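Local coordinates for protein KLLA0C04147p (Kluyveromyces lactis, PDB 5H2D) that binds ergosterol through its oxysterol-binding-related (ORD) domain and probably transfers sterols between membranes, as members of the OSBP family do, at residues D38-V43 with L62-N67; V114-K119 with N329-A334. All coordinates share one frame; numbering follows the deposited sequence.

Contact 1: D38-V43 with L62-N67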
ATOM      1  N   ASP A  38     -19.022  -8.355 -14.434  1.00 44.75           N
ATOM      2  CA  ASP A  38     -19.840  -7.252 -14.910  1.00 49.23           C
ATOM      3  C   ASP A  38     -19.376  -6.858 -16.298  1.00 42.69           C
ATOM      4  O   ASP A  38     -18.294  -7.237 -16.750  1.00 45.93           O
ATOM      5  CB  ASP A  38     -19.817  -6.055 -13.957  1.00 44.78           C
ATOM      6  CG  ASP A  38     -21.153  -5.322 -13.926  1.00 42.90           C
ATOM      7  OD1 ASP A  38     -22.188  -5.983 -13.685  1.00 47.89           O
ATOM      8  OD2 ASP A  38     -21.172  -4.098 -14.169  1.00 35.29           O
ATOM      9  N   ASP A  39     -20.233  -6.097 -16.969  1.00 47.02           N
ATOM     10  CA  ASP A  39     -20.083  -5.833 -18.387  1.00 47.24           C
ATOM     11  C   ASP A  39     -19.954  -4.346 -18.656  1.00 43.83           C
ATOM     12  O   ASP A  39     -20.616  -3.818 -19.555  1.00 47.43           O
ATOM     13  CB  ASP A  39     -21.269  -6.402 -19.166  1.00 53.94           C
ATOM     14  CG  ASP A  39     -21.017  -7.809 -19.659  1.00 54.65           C
ATOM     15  OD1 ASP A  39     -20.770  -7.974 -20.872  1.00 56.66           O
ATOM     16  OD2 ASP A  39     -21.060  -8.745 -18.830  1.00 57.07           O
ATOM     17  N   ARG A  40     -19.122  -3.659 -17.887  1.00 40.48           N
ATOM     18  CA  ARG A  40     -18.701  -2.342 -18.321  1.00 33.70           C
ATOM     19  C   ARG A  40     -18.095  -2.490 -19.713  1.00 33.23           C
ATOM     20  O   ARG A  40     -17.290  -3.405 -19.934  1.00 35.28           O
ATOM     21  CB  ARG A  40     -17.684  -1.738 -17.356  1.00 30.69           C
ATOM     22  CG  ARG A  40     -18.228  -1.423 -15.965  1.00 27.59           C
ATOM     23  CD  ARG A  40     -17.072  -1.093 -15.028  1.00 25.26           C
ATOM     24  NE  ARG A  40     -16.108  -2.197 -14.970  1.00 27.02           N
ATOM     25  CZ  ARG A  40     -14.817  -2.064 -14.663  1.00 25.24           C
ATOM     26  NH1 ARG A  40     -14.313  -0.870 -14.385  1.00 23.88           N
ATOM     27  NH2 ARG A  40     -14.026  -3.127 -14.640  1.00 27.30           N
ATOM     28  N   PRO A  41     -18.479  -1.658 -20.675  1.00 36.00           N
ATOM     29  CA  PRO A  41     -17.926  -1.806 -22.025  1.00 33.44           C
ATOM     30  C   PRO A  41     -16.423  -1.576 -22.031  1.00 31.46           C
ATOM     31  O   PRO A  41     -15.874  -0.841 -21.203  1.00 30.27           O
ATOM     32  CB  PRO A  41     -18.665  -0.733 -22.833  1.00 34.62           C
ATOM     33  CG  PRO A  41     -19.102   0.270 -21.815  1.00 36.64           C
ATOM     34  CD  PRO A  41     -19.406  -0.520 -20.573  1.00 31.21           C
ATOM     35  N   SER A  42     -15.751  -2.216 -22.982  1.00 29.92           N
ATOM     36  CA  SER A  42     -14.299  -2.089 -23.109  1.00 29.86           C
ATOM     37  C   SER A  42     -13.971  -0.913 -24.032  1.00 27.88           C
ATOM     38  O   SER A  42     -13.479  -1.071 -25.151  1.00 25.28           O
ATOM     39  CB  SER A  42     -13.701  -3.391 -23.621  1.00 31.93           C
ATOM     40  OG  SER A  42     -14.413  -3.826 -24.765  1.00 33.83           O
ATOM     41  N   VAL A  43     -14.270   0.293 -23.536  1.00 27.07           N
ATOM     42  CA  VAL A  43     -13.952   1.510 -24.276  1.00 22.15           C
ATOM     43  C   VAL A  43     -12.438   1.650 -24.424  1.00 20.53           C
ATOM     44  O   VAL A  43     -11.667   1.288 -23.531  1.00 20.24           O
ATOM     45  CB  VAL A  43     -14.540   2.750 -23.576  1.00 27.51           C
ATOM     46  CG1 VAL A  43     -14.340   3.993 -24.445  1.00 26.41           C
ATOM     47  CG2 VAL A  43     -16.016   2.543 -23.243  1.00 29.90           C
ATOM     48  N   LEU A  62     -13.521  10.231 -16.186  1.00 27.55           N
ATOM     49  CA  LEU A  62     -13.340   8.976 -16.891  1.00 23.68           C
ATOM     50  C   LEU A  62     -14.632   8.181 -16.877  1.00 23.79           C
ATOM     51  O   LEU A  62     -15.418   8.270 -15.926  1.00 27.79           O
ATOM     52  CB  LEU A  62     -12.217   8.144 -16.252  1.00 20.18           C
ATOM     53  CG  LEU A  62     -10.862   8.850 -16.213  1.00 20.51           C
ATOM     54  CD1 LEU A  62      -9.940   8.182 -15.210  1.00 22.98           C
ATOM     55  CD2 LEU A  62     -10.212   8.857 -17.596  1.00 19.99           C
ATOM     56  N   PRO A  63     -14.884   7.403 -17.924  1.00 20.73           N
ATOM     57  CA  PRO A  63     -16.006   6.463 -17.888  1.00 21.68           C
ATOM     58  C   PRO A  63     -15.752   5.386 -16.847  1.00 21.91           C
ATOM     59  O   PRO A  63     -14.621   5.149 -16.421  1.00 18.63           O
ATOM     60  CB  PRO A  63     -16.022   5.877 -19.299  1.00 24.15           C
ATOM     61  CG  PRO A  63     -14.583   5.950 -19.726  1.00 21.34           C
ATOM     62  CD  PRO A  63     -14.052   7.229 -19.128  1.00 21.17           C
ATOM     63  N   VAL A  64     -16.837   4.728 -16.432  1.00 22.13           N
ATOM     64  CA  VAL A  64     -16.727   3.751 -15.357  1.00 20.05           C
ATOM     65  C   VAL A  64     -15.830   2.582 -15.743  1.00 18.85           C
ATOM     66  O   VAL A  64     -15.266   1.918 -14.866  1.00 17.47           O
ATOM     67  CB  VAL A  64     -18.127   3.264 -14.928  1.00 24.74           C
ATOM     68  CG1 VAL A  64     -18.748   2.406 -16.016  1.00 23.37           C
ATOM     69  CG2 VAL A  64     -18.030   2.498 -13.620  1.00 24.94           C
ATOM     70  N   SER A  65     -15.680   2.308 -17.041  1.00 18.64           N
ATOM     71  CA  SER A  65     -14.750   1.284 -17.494  1.00 18.77           C
ATOM     72  C   SER A  65     -13.326   1.533 -17.005  1.00 16.73           C
ATOM     73  O   SER A  65     -12.531   0.591 -16.930  1.00 17.56           O
ATOM     74  CB  SER A  65     -14.767   1.210 -19.029  1.00 21.29           C
ATOM     75  OG  SER A  65     -16.062   0.861 -19.490  1.00 28.89           O
ATOM     76  N   PHE A  66     -12.977   2.776 -16.678  1.00 13.97           N
ATOM     77  CA  PHE A  66     -11.628   3.074 -16.207  1.00 14.90           C
ATOM     78  C   PHE A  66     -11.637   3.552 -14.759  1.00 13.66           C
ATOM     79  O   PHE A  66     -10.706   4.244 -14.324  1.00 13.86           O
ATOM     80  CB  PHE A  66     -10.939   4.075 -17.144  1.00 12.90           C
ATOM     81  CG  PHE A  66     -10.647   3.488 -18.487  1.00 14.79           C
ATOM     82  CD1 PHE A  66      -9.745   2.436 -18.606  1.00 16.19           C
ATOM     83  CD2 PHE A  66     -11.317   3.928 -19.617  1.00 17.55           C
ATOM     84  CE1 PHE A  66      -9.494   1.845 -19.829  1.00 16.92           C
ATOM     85  CE2 PHE A  66     -11.063   3.343 -20.845  1.00 16.33           C
ATOM     86  CZ  PHE A  66     -10.154   2.304 -20.947  1.00 15.91           C
ATOM     87  N   ASN A  67     -12.668   3.175 -14.012  1.00 12.95           N
ATOM     88  CA  ASN A  67     -12.728   3.362 -12.568  1.00 13.06           C
ATOM     89  C   ASN A  67     -12.697   2.001 -11.884  1.00 12.12           C
ATOM     90  O   ASN A  67     -13.114   0.988 -12.449  1.00 13.51           O
ATOM     91  CB  ASN A  67     -14.005   4.092 -12.143  1.00 12.94           C
ATOM     92  CG  ASN A  67     -14.048   5.545 -12.574  1.00 17.60           C
ATOM     93  OD1 ASN A  67     -15.128   6.102 -12.748  1.00 23.96           O
ATOM     94  ND2 ASN A  67     -12.895   6.169 -12.715  1.00 18.01           N
TER

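Contact 2: V114-K119 with N329-A334. With ERG (ergosterol), chain B.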
ATOM      1  N   VAL A 114      -1.135  -5.568 -11.725  1.00 11.14           N
ATOM      2  CA  VAL A 114      -1.360  -6.023 -13.091  1.00 11.58           C
ATOM      3  C   VAL A 114      -2.852  -6.201 -13.348  1.00 13.56           C
ATOM      4  O   VAL A 114      -3.619  -6.602 -12.463  1.00 13.62           O
ATOM      5  CB  VAL A 114      -0.586  -7.329 -13.331  1.00 15.40           C
ATOM      6  CG1 VAL A 114      -0.816  -7.829 -14.740  1.00 19.05           C
ATOM      7  CG2 VAL A 114       0.893  -7.088 -13.092  1.00 15.89           C
ATOM      8  N   LYS A 115      -3.270  -5.903 -14.579  1.00 14.30           N
ATOM      9  CA  LYS A 115      -4.632  -6.109 -15.077  1.00 12.68           C
ATOM     10  C   LYS A 115      -5.667  -5.209 -14.416  1.00 13.33           C
ATOM     11  O   LYS A 115      -6.868  -5.453 -14.564  1.00 14.87           O
ATOM     12  CB  LYS A 115      -5.081  -7.570 -14.931  1.00 18.03           C
ATOM     13  CG  LYS A 115      -4.312  -8.523 -15.844  1.00 26.87           C
ATOM     14  CD  LYS A 115      -5.025  -9.862 -15.956  1.00 30.02           C
ATOM     15  CE  LYS A 115      -4.913 -10.672 -14.672  1.00 32.21           C
ATOM     16  NZ  LYS A 115      -3.624 -11.431 -14.548  1.00 33.67           N
ATOM     17  N   ARG A 116      -5.250  -4.173 -13.698  1.00 12.03           N
ATOM     18  CA  ARG A 116      -6.179  -3.200 -13.126  1.00 10.88           C
ATOM     19  C   ARG A 116      -5.840  -1.815 -13.672  1.00 11.81           C
ATOM     20  O   ARG A 116      -5.304  -0.952 -12.979  1.00 11.53           O
ATOM     21  CB  ARG A 116      -6.136  -3.262 -11.588  1.00 10.34           C
ATOM     22  CG  ARG A 116      -6.737  -4.560 -11.053  1.00  9.69           C
ATOM     23  CD  ARG A 116      -6.151  -4.887  -9.693  1.00 11.26           C
ATOM     24  NE  ARG A 116      -6.749  -4.045  -8.667  1.00 11.30           N
ATOM     25  CZ  ARG A 116      -6.428  -4.117  -7.384  1.00 10.84           C
ATOM     26  NH1 ARG A 116      -5.497  -4.989  -6.974  1.00 11.53           N
ATOM     27  NH2 ARG A 116      -7.042  -3.322  -6.511  1.00 10.26           N
ATOM     28  N   VAL A 117      -6.168  -1.604 -14.945  1.00 12.30           N
ATOM     29  CA  VAL A 117      -5.919  -0.319 -15.603  1.00 11.25           C
ATOM     30  C   VAL A 117      -7.158   0.531 -15.331  1.00 12.03           C
ATOM     31  O   VAL A 117      -8.103   0.599 -16.131  1.00 12.55           O
ATOM     32  CB  VAL A 117      -5.621  -0.490 -17.095  1.00 14.09           C
ATOM     33  CG1 VAL A 117      -5.390   0.859 -17.766  1.00 13.02           C
ATOM     34  CG2 VAL A 117      -4.380  -1.364 -17.285  1.00 12.40           C
ATOM     35  N   ALA A 118      -7.155   1.190 -14.174  1.00 10.85           N
ATOM     36  CA  ALA A 118      -8.350   1.865 -13.696  1.00 11.45           C
ATOM     37  C   ALA A 118      -7.982   2.786 -12.552  1.00 10.63           C
ATOM     38  O   ALA A 118      -7.083   2.485 -11.755  1.00 12.19           O
ATOM     39  CB  ALA A 118      -9.415   0.864 -13.227  1.00 13.01           C
ATOM     40  N   LYS A 119      -8.731   3.878 -12.456  1.00 11.05           N
ATOM     41  CA  LYS A 119      -8.513   4.889 -11.428  1.00 10.10           C
ATOM     42  C   LYS A 119      -9.247   4.502 -10.149  1.00  9.89           C
ATOM     43  O   LYS A 119     -10.486   4.400 -10.167  1.00 10.73           O
ATOM     44  CB  LYS A 119      -9.012   6.238 -11.937  1.00 12.19           C
ATOM     45  CG  LYS A 119      -8.917   7.400 -10.967  1.00 19.22           C
ATOM     46  CD  LYS A 119      -9.487   8.645 -11.639  1.00 22.62           C
ATOM     47  CE  LYS A 119     -10.152   9.590 -10.656  1.00 28.42           C
ATOM     48  NZ  LYS A 119     -10.702  10.793 -11.370  1.00 29.92           N
ATOM     49  N   ASN A 329     -11.260  -7.231 -11.819  1.00 12.16           N
ATOM     50  CA  ASN A 329      -9.958  -7.892 -11.789  1.00 13.63           C
ATOM     51  C   ASN A 329      -9.290  -7.771 -10.427  1.00 12.49           C
ATOM     52  O   ASN A 329      -8.061  -7.765 -10.320  1.00 13.69           O
ATOM     53  CB  ASN A 329      -9.037  -7.362 -12.894  1.00 15.03           C
ATOM     54  CG  ASN A 329      -9.424  -7.873 -14.259  1.00 22.48           C
ATOM     55  OD1 ASN A 329     -10.210  -8.813 -14.376  1.00 25.29           O
ATOM     56  ND2 ASN A 329      -8.866  -7.276 -15.300  1.00 23.88           N
ATOM     57  N   LEU A 330     -10.087  -7.680  -9.370  1.00 11.77           N
ATOM     58  CA  LEU A 330      -9.518  -7.566  -8.038  1.00 11.17           C
ATOM     59  C   LEU A 330      -8.802  -8.849  -7.640  1.00 12.20           C
ATOM     60  O   LEU A 330      -9.145  -9.947  -8.092  1.00 14.60           O
ATOM     61  CB  LEU A 330     -10.607  -7.264  -7.019  1.00 10.34           C
ATOM     62  CG  LEU A 330     -11.359  -5.946  -7.173  1.00 10.20           C
ATOM     63  CD1 LEU A 330     -12.246  -5.745  -5.953  1.00 12.60           C
ATOM     64  CD2 LEU A 330     -10.390  -4.765  -7.343  1.00 12.68           C
ATOM     65  N   THR A 331      -7.796  -8.703  -6.783  1.00 12.13           N
ATOM     66  CA  THR A 331      -7.172  -9.847  -6.130  1.00 11.39           C
ATOM     67  C   THR A 331      -8.048 -10.351  -4.986  1.00 11.42           C
ATOM     68  O   THR A 331      -8.936  -9.654  -4.497  1.00 11.87           O
ATOM     69  CB  THR A 331      -5.805  -9.480  -5.552  1.00 12.98           C
ATOM     70  OG1 THR A 331      -5.969  -8.444  -4.572  1.00 12.58           O
ATOM     71  CG2 THR A 331      -4.834  -9.023  -6.650  1.00 13.77           C
ATOM     72  N   LYS A 332      -7.761 -11.572  -4.529  1.00 13.47           N
ATOM     73  CA  LYS A 332      -8.424 -12.075  -3.329  1.00 13.50           C
ATOM     74  C   LYS A 332      -8.240 -11.113  -2.165  1.00 11.74           C
ATOM     75  O   LYS A 332      -9.192 -10.797  -1.440  1.00 13.17           O
ATOM     76  CB  LYS A 332      -7.873 -13.451  -2.942  1.00 18.11           C
ATOM     77  CG  LYS A 332      -8.333 -14.619  -3.786  1.00 21.57           C
ATOM     78  CD  LYS A 332      -8.210 -15.926  -2.964  1.00 24.89           C
ATOM     79  CE  LYS A 332      -7.269 -16.945  -3.593  1.00 35.67           C
ATOM     80  NZ  LYS A 332      -5.837 -16.531  -3.527  1.00 37.49           N
ATOM     81  N   PHE A 333      -7.003 -10.644  -1.962  1.00 12.28           N
ATOM     82  CA  PHE A 333      -6.745  -9.746  -0.846  1.00 11.62           C
ATOM     83  C   PHE A 333      -7.538  -8.456  -1.001  1.00 10.27           C
ATOM     84  O   PHE A 333      -8.137  -7.968  -0.036  1.00 11.29           O
ATOM     85  CB  PHE A 333      -5.252  -9.445  -0.735  1.00 10.96           C
ATOM     86  CG  PHE A 333      -4.887  -8.626   0.471  1.00 11.64           C
ATOM     87  CD1 PHE A 333      -4.793  -9.211   1.730  1.00 13.10           C
ATOM     88  CD2 PHE A 333      -4.601  -7.269   0.349  1.00 12.64           C
ATOM     89  CE1 PHE A 333      -4.449  -8.459   2.833  1.00 12.17           C
ATOM     90  CE2 PHE A 333      -4.264  -6.518   1.454  1.00 13.81           C
ATOM     91  CZ  PHE A 333      -4.172  -7.110   2.694  1.00 12.85           C
ATOM     92  N   ALA A 334      -7.564  -7.895  -2.213  1.00 11.03           N
ATOM     93  CA  ALA A 334      -8.288  -6.646  -2.405  1.00  9.27           C
ATOM     94  C   ALA A 334      -9.775  -6.819  -2.145  1.00 10.43           C
ATOM     95  O   ALA A 334     -10.423  -5.900  -1.644  1.00 10.63           O
ATOM     96  CB  ALA A 334      -8.048  -6.093  -3.814  1.00 10.16           C
TER
HETATM   97  C1  ERG B1301       1.093   1.263  -6.553  1.00  9.20           C
HETATM   98  C2  ERG B1301       1.430   0.678  -5.184  1.00  9.76           C
HETATM   99  C3  ERG B1301       1.425   1.814  -4.195  1.00 10.84           C
HETATM  100  C4  ERG B1301       0.050   2.483  -4.160  1.00 11.30           C
HETATM  101  C5  ERG B1301      -0.407   2.867  -5.466  1.00 10.61           C
HETATM  102  C6  ERG B1301      -1.208   3.993  -5.591  1.00 10.14           C
HETATM  103  C7  ERG B1301      -1.756   4.404  -6.817  1.00 11.51           C
HETATM  104  C8  ERG B1301      -1.523   3.672  -7.985  1.00  9.91           C
HETATM  105  C9  ERG B1301      -0.536   2.644  -7.943  1.00 10.00           C
HETATM  106  C10 ERG B1301      -0.263   1.983  -6.567  1.00 10.36           C
HETATM  107  C11 ERG B1301      -0.667   1.569  -9.104  1.00 11.85           C
HETATM  108  C12 ERG B1301      -1.080   2.180 -10.447  1.00 11.14           C
HETATM  109  C13 ERG B1301      -2.368   2.999 -10.226  1.00 10.89           C
HETATM  110  C14 ERG B1301      -1.957   4.151  -9.282  1.00  9.71           C
HETATM  111  C15 ERG B1301      -3.180   5.044  -9.330  1.00 11.42           C
HETATM  112  C16 ERG B1301      -3.653   4.960 -10.810  1.00 10.00           C
HETATM  113  C17 ERG B1301      -2.787   3.835 -11.440  1.00 10.55           C
HETATM  114  C18 ERG B1301      -3.542   2.143  -9.698  1.00 10.93           C
HETATM  115  C19 ERG B1301      -1.398   0.948  -6.330  1.00 10.28           C
HETATM  116  C20 ERG B1301      -3.591   3.147 -12.567  1.00 11.72           C
HETATM  117  C21 ERG B1301      -2.879   1.965 -13.214  1.00 13.03           C
HETATM  118  C22 ERG B1301      -3.831   4.219 -13.622  1.00 12.25           C
HETATM  119  C23 ERG B1301      -5.215   4.715 -13.897  1.00 13.49           C
HETATM  120  C24 ERG B1301      -5.428   5.816 -14.936  1.00 12.13           C
HETATM  121  C25 ERG B1301      -6.673   5.469 -15.763  1.00 13.74           C
HETATM  122  C26 ERG B1301      -6.419   4.139 -16.483  1.00 15.98           C
HETATM  123  C27 ERG B1301      -6.979   6.527 -16.836  1.00 16.98           C
HETATM  124  C28 ERG B1301      -5.613   7.110 -14.168  1.00 11.57           C
HETATM  125  O1  ERG B1301       1.790   1.328  -2.853  1.00 12.53           O

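Contact 1: D38-V43 with L62-N67
R40 reaches across to the short 3-10 turn at 64-65 and places its guanidinium against backbone oxygens. NH1 donates to V64 O at 3.0 Å with an N-H...O angle of 152°. That oxygen lies at the edge of the guanidinium and close to its plane; seen from the acceptor, NH1 is tilted 19° out of the carbonyl plane. N67 O is also near the guanidinium plane, 2.9 Å from NH1. Since V64 O accepts from N67 N as well, two donors grip one carbonyl, and the turn and the arginine are tied at the same atom. The bend at chi3 swings NE out of the run of the R40 chain, while higher up R40 CG packs on V64 CG1 at 3.9 Å, the two side chains crossing obliquely. S65 faces P41: OG donates to P41 O at 2.4 Å, shorter than a hydrogen bond normally is, so its exact length is doubtful; chi1 of -61° sets the hydroxyl beside its own backbone N.

The two segments flank helix 45-49, an arrangement consistent with the N-terminal lid of OSBP-related proteins, which folds over the mouth of the sterol tunnel; L62 is one of the residues lining the ergosterol pocket. V43 O meets F66 at the ring edge, 3.2 Å from CZ.

Further out, helix 45-49 packs on this contact through V48 against V43 and P63, and L45 against F66. Y367 of helix 367-390 touches both R40 and V64 and hydrogen-bonds D38 OD2.

Contact 2: V114-K119 with N329-A334
Neither backbone pairs with the other as a strand: the closest approach of the two is at R116 and N329, whose CA atoms are 6.2 Å apart, and the hydrogen bond across them runs from side chain to main chain. N329 ND2 donates to K115 O at 2.8 Å with an N-H...O angle of 164°. The donor lies in the carbonyl plane, and the oxygen in turn lies only 7° out of the amide plane of N329, evidence of a well-directed bond.

R116 slides past N329 in the opposite direction, its guanidinium turned 85° from the amide. Its CG and CD each stand 3.5 Å from N329 O, and the bend at chi3 sets NE off the line of the preceding carbons. Beyond it, L330 crosses the arginine at about a right angle and brings CD2 to 3.7 Å from NH2; A334 CB also approaches NH2, and T331 CG2 approaches NH1. These apolar contacts leave the charge to partners elsewhere: NH2 forms a salt bridge with E68, and NH1 forms another with E78 and a hydrogen bond to S112 O. An alanine at R116 would probably leave E68 and E78 without their cationic mate and open a gap beside L330 CD2.

T331 is the N-cap of helix 332-337, its OG1 accepting from A334 N at 2.9 Å, which fixes the start of the helix next to the arginine. The other side of 114-119 meets the sterol, with V117 CG1 at 3.7 Å from ergosterol C26 and A118 O near C23. This is part of the wall of the ORD sterol-binding tunnel, here backed by a buried arginine and a capped helix start.

Contact 1 and contact 2 have centres about 14 Å apart, on the same side of the chain's centre, and they touch directly. F66 O of contact 1 lies 2.7 Å from K119 N of contact 2, a probable hydrogen bond, and F66 CD1 packs against V117 O at 3.5 Å. L62 CD1 meets K119 CD at 3.6 Å, so that two pocket residues, one from each contact, lie against each other. Both contacts border the bound ergosterol: contact 1 through L62, which touches it, and F66, whose side chain comes within about 4 Å, and contact 2 through the pocket residues 116-119. At the sterol's other end K205 NZ hydrogen-bonds the ligand.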